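PDB 5H3K: Slr0280 protein from Synechocystis sp., which is of unknown function but contains a phosphodiester glycosidase (NAGPA-family) domain, so it may cleave sugar phosphodiester linkages. Local coordinates for residues T83-M86 and G90-L93; A116-P121 and N274-I279; A323-I328 and A335-A340. One frame throughout, in Å; residues are numbered along the deposited sequence.

Contact 1 (T83-M86 and G90-L93); sequences TGAM and GLDL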
ATOM      1  N   THR A  83      -0.434  -5.678 -14.060  1.00  7.86           N
ATOM      2  CA  THR A  83      -1.241  -6.098 -12.924  1.00  6.23           C
ATOM      3  C   THR A  83      -2.707  -5.777 -13.192  1.00  8.26           C
ATOM      4  O   THR A  83      -3.610  -6.446 -12.671  1.00  9.06           O
ATOM      5  CB  THR A  83      -0.743  -5.460 -11.610  1.00  5.54           C
ATOM      6  OG1 THR A  83      -0.637  -4.041 -11.773  1.00  5.62           O
ATOM      7  CG2 THR A  83       0.625  -6.003 -11.242  1.00  7.29           C
ATOM      8  N   GLY A  84      -2.943  -4.771 -14.029  1.00  6.46           N
ATOM      9  CA  GLY A  84      -4.296  -4.414 -14.428  1.00  7.20           C
ATOM     10  C   GLY A  84      -4.874  -5.410 -15.417  1.00  9.72           C
ATOM     11  O   GLY A  84      -6.032  -5.818 -15.296  1.00  9.70           O
ATOM     12  N   ALA A  85      -4.065  -5.824 -16.390  1.00  7.77           N
ATOM     13  CA  ALA A  85      -4.517  -6.821 -17.361  1.00  8.00           C
ATOM     14  C   ALA A  85      -4.817  -8.134 -16.648  1.00 12.24           C
ATOM     15  O   ALA A  85      -5.790  -8.825 -16.970  1.00 10.92           O
ATOM     16  CB  ALA A  85      -3.473  -7.029 -18.450  1.00  9.98           C
ATOM     17  N   MET A  86      -3.980  -8.467 -15.668  1.00  9.83           N
ATOM     18  CA  MET A  86      -4.143  -9.684 -14.894  1.00  9.98           C
ATOM     19  C   MET A  86      -5.476  -9.676 -14.161  1.00 12.73           C
ATOM     20  O   MET A  86      -6.224 -10.661 -14.192  1.00 11.55           O
ATOM     21  CB  MET A  86      -2.993  -9.828 -13.895  1.00  8.94           C
ATOM     22  CG  MET A  86      -3.032 -11.127 -13.101  1.00 12.43           C
ATOM     23  SD  MET A  86      -1.672 -11.268 -11.922  1.00 15.65           S
ATOM     24  CE  MET A  86      -2.098  -9.951 -10.765  1.00 20.67           C
ATOM     25  N   GLY A  90      -8.120 -11.102 -16.846  1.00  8.32           N
ATOM     26  CA  GLY A  90      -7.900 -12.489 -16.480  1.00  9.49           C
ATOM     27  C   GLY A  90      -6.663 -13.134 -17.091  1.00 13.40           C
ATOM     28  O   GLY A  90      -6.573 -14.358 -17.141  1.00 12.68           O
ATOM     29  N   LEU A  91      -5.705 -12.330 -17.545  1.00 10.14           N
ATOM     30  CA  LEU A  91      -4.443 -12.891 -18.042  1.00 11.81           C
ATOM     31  C   LEU A  91      -3.656 -13.551 -16.919  1.00 13.51           C
ATOM     32  O   LEU A  91      -3.420 -12.934 -15.883  1.00 15.39           O
ATOM     33  CB  LEU A  91      -3.547 -11.808 -18.643  1.00 12.15           C
ATOM     34  CG  LEU A  91      -3.994 -10.920 -19.795  1.00 15.74           C
ATOM     35  CD1 LEU A  91      -2.769 -10.242 -20.422  1.00 14.65           C
ATOM     36  CD2 LEU A  91      -4.804 -11.673 -20.841  1.00 17.14           C
ATOM     37  N   ASP A  92      -3.240 -14.798 -17.114  1.00  9.91           N
ATOM     38  CA  ASP A  92      -2.368 -15.454 -16.141  1.00 13.01           C
ATOM     39  C   ASP A  92      -0.946 -15.034 -16.487  1.00 14.43           C
ATOM     40  O   ASP A  92      -0.454 -15.358 -17.566  1.00 13.67           O
ATOM     41  CB  ASP A  92      -2.522 -16.980 -16.229  1.00 16.97           C
ATOM     42  CG  ASP A  92      -1.775 -17.734 -15.115  1.00 25.44           C
ATOM     43  OD1 ASP A  92      -1.269 -17.101 -14.156  1.00 22.66           O
ATOM     44  OD2 ASP A  92      -1.718 -18.987 -15.190  1.00 27.16           O
ATOM     45  N   LEU A  93      -0.307 -14.270 -15.602  1.00 11.65           N
ATOM     46  CA  LEU A  93       1.096 -13.877 -15.797  1.00 12.03           C
ATOM     47  C   LEU A  93       2.018 -14.980 -15.282  1.00 12.48           C
ATOM     48  O   LEU A  93       2.084 -15.229 -14.075  1.00 12.43           O
ATOM     49  CB  LEU A  93       1.415 -12.563 -15.076  1.00 11.28           C
ATOM     50  CG  LEU A  93       0.474 -11.385 -15.358  1.00 11.50           C
ATOM     51  CD1 LEU A  93       0.978 -10.109 -14.718  1.00 10.06           C
ATOM     52  CD2 LEU A  93       0.291 -11.188 -16.845  1.00 10.54           C
TER

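Contact 2 (A116-P121 and N274-I279); sequences ARFVAP and NWTEGI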
ATOM      1  N   ALA A 116       6.988  -6.363 -22.898  1.00 16.22           N
ATOM      2  CA  ALA A 116       6.672  -5.471 -21.784  1.00 13.48           C
ATOM      3  C   ALA A 116       7.548  -4.234 -21.854  1.00 19.88           C
ATOM      4  O   ALA A 116       8.741  -4.336 -22.143  1.00 19.50           O
ATOM      5  CB  ALA A 116       6.859  -6.193 -20.432  1.00 13.65           C
ATOM      6  N   ARG A 117       6.966  -3.065 -21.597  1.00 13.78           N
ATOM      7  CA  ARG A 117       7.760  -1.852 -21.510  1.00 15.42           C
ATOM      8  C   ARG A 117       7.358  -1.029 -20.298  1.00 16.28           C
ATOM      9  O   ARG A 117       6.174  -0.906 -19.978  1.00 11.98           O
ATOM     10  CB  ARG A 117       7.632  -1.015 -22.780  1.00 18.23           C
ATOM     11  CG  ARG A 117       6.237  -0.490 -23.046  1.00 17.73           C
ATOM     12  CD  ARG A 117       6.204   0.305 -24.347  1.00 25.43           C
ATOM     13  NE  ARG A 117       6.645   1.688 -24.175  1.00 30.02           N
ATOM     14  CZ  ARG A 117       6.746   2.567 -25.169  1.00 31.57           C
ATOM     15  NH1 ARG A 117       6.452   2.202 -26.412  1.00 29.38           N
ATOM     16  NH2 ARG A 117       7.149   3.808 -24.923  1.00 30.69           N
ATOM     17  N   PHE A 118       8.345  -0.454 -19.625  1.00 15.27           N
ATOM     18  CA  PHE A 118       8.042   0.341 -18.444  1.00 12.67           C
ATOM     19  C   PHE A 118       7.933   1.819 -18.788  1.00 15.32           C
ATOM     20  O   PHE A 118       8.822   2.386 -19.418  1.00 14.76           O
ATOM     21  CB  PHE A 118       9.084   0.100 -17.355  1.00 11.53           C
ATOM     22  CG  PHE A 118       8.774   0.798 -16.065  1.00 11.00           C
ATOM     23  CD1 PHE A 118       9.419   1.974 -15.733  1.00 13.96           C
ATOM     24  CD2 PHE A 118       7.825   0.285 -15.186  1.00 13.97           C
ATOM     25  CE1 PHE A 118       9.140   2.634 -14.537  1.00 15.75           C
ATOM     26  CE2 PHE A 118       7.538   0.942 -13.985  1.00 10.00           C
ATOM     27  CZ  PHE A 118       8.200   2.114 -13.666  1.00 12.82           C
ATOM     28  N   VAL A 119       6.815   2.430 -18.404  1.00  9.49           N
ATOM     29  CA  VAL A 119       6.633   3.867 -18.515  1.00 10.60           C
ATOM     30  C   VAL A 119       6.048   4.289 -17.181  1.00 10.82           C
ATOM     31  O   VAL A 119       4.891   3.992 -16.894  1.00 10.52           O
ATOM     32  CB  VAL A 119       5.689   4.250 -19.680  1.00 13.97           C
ATOM     33  CG1 VAL A 119       5.513   5.756 -19.749  1.00 16.82           C
ATOM     34  CG2 VAL A 119       6.245   3.740 -21.008  1.00 14.49           C
ATOM     35  N   ALA A 120       6.868   4.934 -16.351  1.00 12.83           N
ATOM     36  CA  ALA A 120       6.501   5.225 -14.957  1.00 13.73           C
ATOM     37  C   ALA A 120       5.073   5.750 -14.839  1.00 14.71           C
ATOM     38  O   ALA A 120       4.702   6.685 -15.554  1.00 13.97           O
ATOM     39  CB  ALA A 120       7.476   6.229 -14.348  1.00 14.70           C
ATOM     40  N   PRO A 121       4.270   5.177 -13.916  1.00 11.37           N
ATOM     41  CA  PRO A 121       4.663   4.175 -12.915  1.00 10.01           C
ATOM     42  C   PRO A 121       4.309   2.740 -13.281  1.00  9.64           C
ATOM     43  O   PRO A 121       4.287   1.899 -12.388  1.00  7.53           O
ATOM     44  CB  PRO A 121       3.814   4.572 -11.709  1.00  8.40           C
ATOM     45  CG  PRO A 121       2.512   5.028 -12.335  1.00  9.95           C
ATOM     46  CD  PRO A 121       2.925   5.724 -13.638  1.00 14.94           C
ATOM     47  N   ASN A 274       9.897 -10.866 -12.605  1.00  9.35           N
ATOM     48  CA  ASN A 274      10.887  -9.807 -12.730  1.00 10.84           C
ATOM     49  C   ASN A 274      10.216  -8.641 -13.449  1.00 12.49           C
ATOM     50  O   ASN A 274       9.938  -8.701 -14.654  1.00 10.92           O
ATOM     51  CB  ASN A 274      12.139 -10.312 -13.455  1.00 15.09           C
ATOM     52  CG  ASN A 274      12.768 -11.510 -12.755  1.00 15.63           C
ATOM     53  OD1 ASN A 274      13.011 -11.488 -11.546  1.00 14.55           O
ATOM     54  ND2 ASN A 274      13.016 -12.569 -13.512  1.00 19.63           N
ATOM     55  N   TRP A 275       9.930  -7.586 -12.690  1.00  9.55           N
ATOM     56  CA  TRP A 275       8.969  -6.569 -13.110  1.00  9.34           C
ATOM     57  C   TRP A 275       9.648  -5.439 -13.854  1.00 10.29           C
ATOM     58  O   TRP A 275       9.284  -5.113 -14.985  1.00  8.04           O
ATOM     59  CB  TRP A 275       8.215  -6.055 -11.880  1.00  7.39           C
ATOM     60  CG  TRP A 275       6.972  -5.280 -12.175  1.00  6.85           C
ATOM     61  CD1 TRP A 275       5.802  -5.765 -12.682  1.00  7.26           C
ATOM     62  CD2 TRP A 275       6.754  -3.883 -11.915  1.00  6.32           C
ATOM     63  NE1 TRP A 275       4.880  -4.748 -12.781  1.00  6.65           N
ATOM     64  CE2 TRP A 275       5.440  -3.583 -12.323  1.00  7.55           C
ATOM     65  CE3 TRP A 275       7.556  -2.856 -11.400  1.00  6.69           C
ATOM     66  CZ2 TRP A 275       4.894  -2.295 -12.221  1.00  6.49           C
ATOM     67  CZ3 TRP A 275       7.020  -1.578 -11.298  1.00  6.39           C
ATOM     68  CH2 TRP A 275       5.701  -1.308 -11.708  1.00  7.03           C
ATOM     69  N   THR A 276      10.629  -4.821 -13.222  1.00  8.26           N
ATOM     70  CA  THR A 276      11.495  -3.912 -13.957  1.00 11.45           C
ATOM     71  C   THR A 276      12.888  -4.087 -13.386  1.00 12.96           C
ATOM     72  O   THR A 276      13.073  -4.869 -12.447  1.00 12.90           O
ATOM     73  CB  THR A 276      11.004  -2.448 -13.876  1.00 17.88           C
ATOM     74  OG1 THR A 276      11.549  -1.699 -14.977  1.00 20.81           O
ATOM     75  CG2 THR A 276      11.417  -1.809 -12.547  1.00 12.34           C
ATOM     76  N   GLU A 277      13.880  -3.411 -13.956  1.00 11.38           N
ATOM     77  CA  GLU A 277      15.207  -3.491 -13.377  1.00 13.26           C
ATOM     78  C   GLU A 277      15.133  -3.021 -11.927  1.00 12.88           C
ATOM     79  O   GLU A 277      14.647  -1.913 -11.645  1.00 15.47           O
ATOM     80  CB  GLU A 277      16.210  -2.637 -14.153  1.00 14.83           C
ATOM     81  CG  GLU A 277      17.511  -2.449 -13.381  1.00 19.12           C
ATOM     82  CD  GLU A 277      18.696  -2.089 -14.264  1.00 31.44           C
ATOM     83  OE1 GLU A 277      18.543  -2.096 -15.504  1.00 35.55           O
ATOM     84  OE2 GLU A 277      19.781  -1.802 -13.710  1.00 36.82           O
ATOM     85  N   GLY A 278      15.567  -3.881 -11.016  1.00 12.08           N
ATOM     86  CA  GLY A 278      15.614  -3.532  -9.608  1.00 13.03           C
ATOM     87  C   GLY A 278      14.338  -3.818  -8.838  1.00 11.48           C
ATOM     88  O   GLY A 278      14.284  -3.545  -7.639  1.00 10.36           O
ATOM     89  N   ILE A 279      13.315  -4.353  -9.503  1.00  8.23           N
ATOM     90  CA  ILE A 279      12.063  -4.680  -8.803  1.00  6.85           C
ATOM     91  C   ILE A 279      11.532  -6.070  -9.156  1.00  9.30           C
ATOM     92  O   ILE A 279      11.278  -6.368 -10.328  1.00  8.66           O
ATOM     93  CB  ILE A 279      10.947  -3.654  -9.088  1.00  9.13           C
ATOM     94  CG1 ILE A 279      11.354  -2.251  -8.628  1.00  9.57           C
ATOM     95  CG2 ILE A 279       9.651  -4.079  -8.382  1.00  7.77           C
ATOM     96  CD1 ILE A 279      10.311  -1.187  -8.876  1.00 12.57           C
TER

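Contact 3 (A323-I328 and A335-A340); sequences APLVTI and AVAINA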
ATOM      1  N   ALA A 323      -7.211   7.405   2.923  1.00  5.25           N
ATOM      2  CA  ALA A 323      -7.638   6.995   1.587  1.00  5.64           C
ATOM      3  C   ALA A 323      -7.202   5.551   1.339  1.00  4.77           C
ATOM      4  O   ALA A 323      -6.226   5.093   1.930  1.00  5.49           O
ATOM      5  CB  ALA A 323      -7.023   7.930   0.529  1.00  6.43           C
ATOM      6  N   PRO A 324      -7.898   4.830   0.447  1.00  5.51           N
ATOM      7  CA  PRO A 324      -7.399   3.488   0.117  1.00  5.96           C
ATOM      8  C   PRO A 324      -5.959   3.547  -0.376  1.00  5.62           C
ATOM      9  O   PRO A 324      -5.595   4.486  -1.095  1.00  3.97           O
ATOM     10  CB  PRO A 324      -8.324   3.045  -1.027  1.00  5.39           C
ATOM     11  CG  PRO A 324      -9.596   3.830  -0.794  1.00  9.62           C
ATOM     12  CD  PRO A 324      -9.114   5.176  -0.312  1.00  6.94           C
ATOM     13  N   LEU A 325      -5.143   2.580   0.040  1.00  5.26           N
ATOM     14  CA  LEU A 325      -3.743   2.514  -0.363  1.00  3.50           C
ATOM     15  C   LEU A 325      -3.634   2.536  -1.886  1.00  4.66           C
ATOM     16  O   LEU A 325      -2.762   3.208  -2.446  1.00  4.23           O
ATOM     17  CB  LEU A 325      -3.084   1.244   0.207  1.00  2.51           C
ATOM     18  CG  LEU A 325      -1.604   0.893  -0.029  1.00  3.89           C
ATOM     19  CD1 LEU A 325      -1.357   0.274  -1.392  1.00  4.24           C
ATOM     20  CD2 LEU A 325      -0.658   2.092   0.183  1.00  3.78           C
ATOM     21  N   VAL A 326      -4.515   1.805  -2.557  1.00  3.90           N
ATOM     22  CA  VAL A 326      -4.443   1.719  -4.008  1.00  5.44           C
ATOM     23  C   VAL A 326      -4.740   3.076  -4.661  1.00  7.08           C
ATOM     24  O   VAL A 326      -4.196   3.391  -5.722  1.00  6.78           O
ATOM     25  CB  VAL A 326      -5.343   0.587  -4.575  1.00  5.56           C
ATOM     26  CG1 VAL A 326      -6.795   1.061  -4.666  1.00  7.33           C
ATOM     27  CG2 VAL A 326      -4.821   0.134  -5.943  1.00  8.69           C
ATOM     28  N   THR A 327      -5.577   3.886  -4.008  1.00  4.72           N
ATOM     29  CA  THR A 327      -5.870   5.251  -4.465  1.00  5.58           C
ATOM     30  C   THR A 327      -4.670   6.168  -4.243  1.00  5.75           C
ATOM     31  O   THR A 327      -4.328   6.986  -5.116  1.00  6.69           O
ATOM     32  CB  THR A 327      -7.122   5.827  -3.767  1.00  7.96           C
ATOM     33  OG1 THR A 327      -8.247   4.990  -4.077  1.00  7.76           O
ATOM     34  CG2 THR A 327      -7.401   7.239  -4.257  1.00  8.77           C
ATOM     35  N   ILE A 328      -4.021   6.032  -3.084  1.00  4.87           N
ATOM     36  CA  ILE A 328      -2.780   6.763  -2.841  1.00  5.87           C
ATOM     37  C   ILE A 328      -1.770   6.419  -3.938  1.00  5.66           C
ATOM     38  O   ILE A 328      -1.179   7.315  -4.538  1.00  4.30           O
ATOM     39  CB  ILE A 328      -2.179   6.440  -1.446  1.00  4.00           C
ATOM     40  CG1 ILE A 328      -3.139   6.894  -0.329  1.00  5.78           C
ATOM     41  CG2 ILE A 328      -0.799   7.081  -1.293  1.00  4.65           C
ATOM     42  CD1 ILE A 328      -2.689   6.492   1.097  1.00  5.03           C
ATOM     43  N   ALA A 335       5.101   3.495  -8.360  1.00  4.75           N
ATOM     44  CA  ALA A 335       5.208   2.205  -9.023  1.00  4.15           C
ATOM     45  C   ALA A 335       4.861   1.065  -8.068  1.00  4.16           C
ATOM     46  O   ALA A 335       4.271   0.066  -8.484  1.00  5.56           O
ATOM     47  CB  ALA A 335       6.614   2.012  -9.589  1.00  6.16           C
ATOM     48  N   VAL A 336       5.268   1.200  -6.804  1.00  3.83           N
ATOM     49  CA  VAL A 336       4.926   0.249  -5.739  1.00  2.68           C
ATOM     50  C   VAL A 336       4.537   1.043  -4.503  1.00  3.39           C
ATOM     51  O   VAL A 336       5.101   2.111  -4.241  1.00  4.92           O
ATOM     52  CB  VAL A 336       6.122  -0.680  -5.343  1.00  4.80           C
ATOM     53  CG1 VAL A 336       5.621  -1.958  -4.663  1.00  3.22           C
ATOM     54  CG2 VAL A 336       6.972  -1.050  -6.555  1.00  4.30           C
ATOM     55  N   ALA A 337       3.581   0.544  -3.725  1.00  2.65           N
ATOM     56  CA  ALA A 337       3.306   1.166  -2.436  1.00  2.37           C
ATOM     57  C   ALA A 337       2.815   0.133  -1.456  1.00  3.21           C
ATOM     58  O   ALA A 337       2.161  -0.835  -1.843  1.00  5.75           O
ATOM     59  CB  ALA A 337       2.283   2.296  -2.579  1.00  2.77           C
ATOM     60  N   ILE A 338       3.148   0.325  -0.182  1.00  3.41           N
ATOM     61  CA  ILE A 338       2.578  -0.495   0.885  1.00  1.91           C
ATOM     62  C   ILE A 338       2.043   0.453   1.951  1.00  2.24           C
ATOM     63  O   ILE A 338       2.598   1.535   2.169  1.00  1.75           O
ATOM     64  CB  ILE A 338       3.610  -1.507   1.454  1.00  1.67           C
ATOM     65  CG1 ILE A 338       2.913  -2.533   2.359  1.00  2.32           C
ATOM     66  CG2 ILE A 338       4.756  -0.788   2.182  1.00  2.46           C
ATOM     67  CD1 ILE A 338       3.830  -3.677   2.814  1.00  3.20           C
ATOM     68  N   ASN A 339       0.941   0.083   2.592  1.00  2.94           N
ATOM     69  CA  ASN A 339       0.448   0.858   3.728  1.00  1.90           C
ATOM     70  C   ASN A 339       1.524   0.913   4.812  1.00  3.33           C
ATOM     71  O   ASN A 339       2.345  -0.020   4.962  1.00  3.24           O
ATOM     72  CB  ASN A 339      -0.816   0.211   4.298  1.00  2.02           C
ATOM     73  CG  ASN A 339      -0.510  -1.067   5.034  1.00  2.76           C
ATOM     74  OD1 ASN A 339      -0.177  -2.088   4.419  1.00  2.44           O
ATOM     75  ND2 ASN A 339      -0.579  -1.016   6.368  1.00  2.12           N
ATOM     76  N   ALA A 340       1.553   2.003   5.569  1.00  2.26           N
ATOM     77  CA  ALA A 340       2.686   2.222   6.466  1.00  2.79           C
ATOM     78  C   ALA A 340       2.317   2.523   7.918  1.00  3.12           C
ATOM     79  O   ALA A 340       2.162   1.604   8.731  1.00  3.64           O
ATOM     80  CB  ALA A 340       3.638   3.309   5.882  1.00  3.30           C
TER

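Contact 1 (T83-M86 and G90-L93)
Leaving the helix at Gly90, the chain folds back against the last turns it has just made, so that Met86 and Leu91 come within 4.5 Å of each other, CA to CA. The reversal rests on a forked bond: Gly90 N points between Ala85 O and Met86 O, 3.3 Å from each, and both branches are bent (N-H...O 128°) and weak. Gly90 takes a positive phi (92°), where a CB would collide with the preceding carbonyl, and this explains glycine as the helix-ending residue. Beyond the turn, Leu91 O closes over the start of the Met86 side chain, 3.3 Å from Met86 CG and 3.5 Å from Met86 CA, the latter a CA-H...O contact. Met86 CG stands anti to its own backbone N (chi1 -176°), and the chain runs straight on before bending at the thioether. Met86 SD therefore meets the branch of Leu93 at 4.0 Å from Leu93 CD1, the two side chains crossing at about a right angle. Apart from this pair, the Ala85 methyl lies 3.8 Å from Leu91 CD1. Trp281 of strand 279-288 touches both Met86 and Leu93, while Leu91 continues onto Trp106 and Leu130. Lys271 NZ is hydrogen-bonded to Leu93 O, tying strand 92-93 to strand 271-276, an edge strand of the eight-stranded sheet. Across the contact the hydrogen bonds are two weak ones, both on one N-H, so the exit from helix 82-89 probably owes much of its shape to van der Waals contact and to the glycine backbone.

Contact 2 (A116-P121 and N274-I279)
Phe118 and Trp275 form an offset edge-to-face pair, with the edge of the phenyl directed toward the face of the indole. The planes of the phenyl and the six-membered indole ring stand at 73°, their centroids 5.5 Å apart. Phe118 CE2 makes the touch, 3.7 Å from Trp275 CH2 and equally close to CZ3, while Trp275 CH2 itself lies near the phenyl plane. A chi1 of -175° turns the phenyl away from its own backbone N and across from strand 112-119. Farther back, Thr276 OG1 approaches the root of the phenyl obliquely, 3.9 Å from Phe118 CB. At the indole rim, Pro121 O, just past a cis peptide bond, comes to 3.6 Å from Trp275 CH2, near the indole plane. On the five-membered ring, Trp275 NE1 is hydrogen-bonded to Asp82 OD1, which helps hold the indole in place. Trp275 and Thr276 together face Ile279 in a classic beta bulge that shares Thr276 and Ile279 with a type II turn, Gly278 taking positive phi; the bulge probably helps two consecutive residues reach Phe118. Phe118 also rests on Val609, near the end of the chain. No hydrogen bond crosses here, and Pro121 O is buried without a polar partner in the model, so 116-121 and 274-279 meet through aromatic and van der Waals contact, with polar ties lying beside them.

Contact 3 (A323-I328 and A335-A340)
Leu325 spreads its two methyls over the faces of successive peptide groups of strand 336-339. CD2 sits above the plane joining Ile338 to Asn339, 3.6 Å from Ile338 C and 3.5 Å from Asn339 N; CD1 lies above the next peptide back, 3.7 Å from Ala337 O. The third flat group, the Asn339 carboxamide, is used through its polar ends instead: OD1 accepts from Ser583 N and is also hydrogen-bonded to Ser532 OG, while ND2 is hydrogen-bonded to Asp577 O. Bonds at both ends of the carboxamide should fix its rotation, and Leu325 meets this residue by its aliphatic root, Leu325 CG to Asn339 CB being 4.5 Å. Strand 336-339 belongs to an antiparallel sheet, paired with strands 584-586 and 600-609. Against this strand the segment 323-328 works through Leu325, the first residue of helix 325-331, while Ile328 reaches Val601 of the same sheet. Pro324 is the N-cap of that helix, and Ile328 N bonds Pro324 O at 3.0 Å, in the first turn. With chi1 of -179° the Leu325 branch swings away from its own backbone N and down from the helix onto the strand. There CD2 also meets the methyl of Ala337, 4.0 Å from its CB, on a residue whose side chain rises toward the helix. Around this meeting point Leu325 touches Ala585, Leu590 and Ala604 from the neighbouring strands, and Ser583 from a loop.

The contacts follow one another along the chain, from the amino-terminal region to the middle of the sequence. Contacts 1 and 2 lie with centres about 15 Å apart and share the mixed sheet that includes strands 92-93 and 112-119; their nearest atoms are about 5 Å apart. Contact 2 bridges this sheet to the edge strand 271-276 of the eight-stranded sheet. It also touches contact 3, where Pro121 O lies 3.6 Å from Ala335 CB. Contact 3, centred about 3 Å from the centre of the chain, belongs to the sheet of strands 336-339 and 600-609. Contact 2 is thus one place where the amino-terminal sheet meets these other two sheets, both of which contain strands of the phosphodiester glycosidase region.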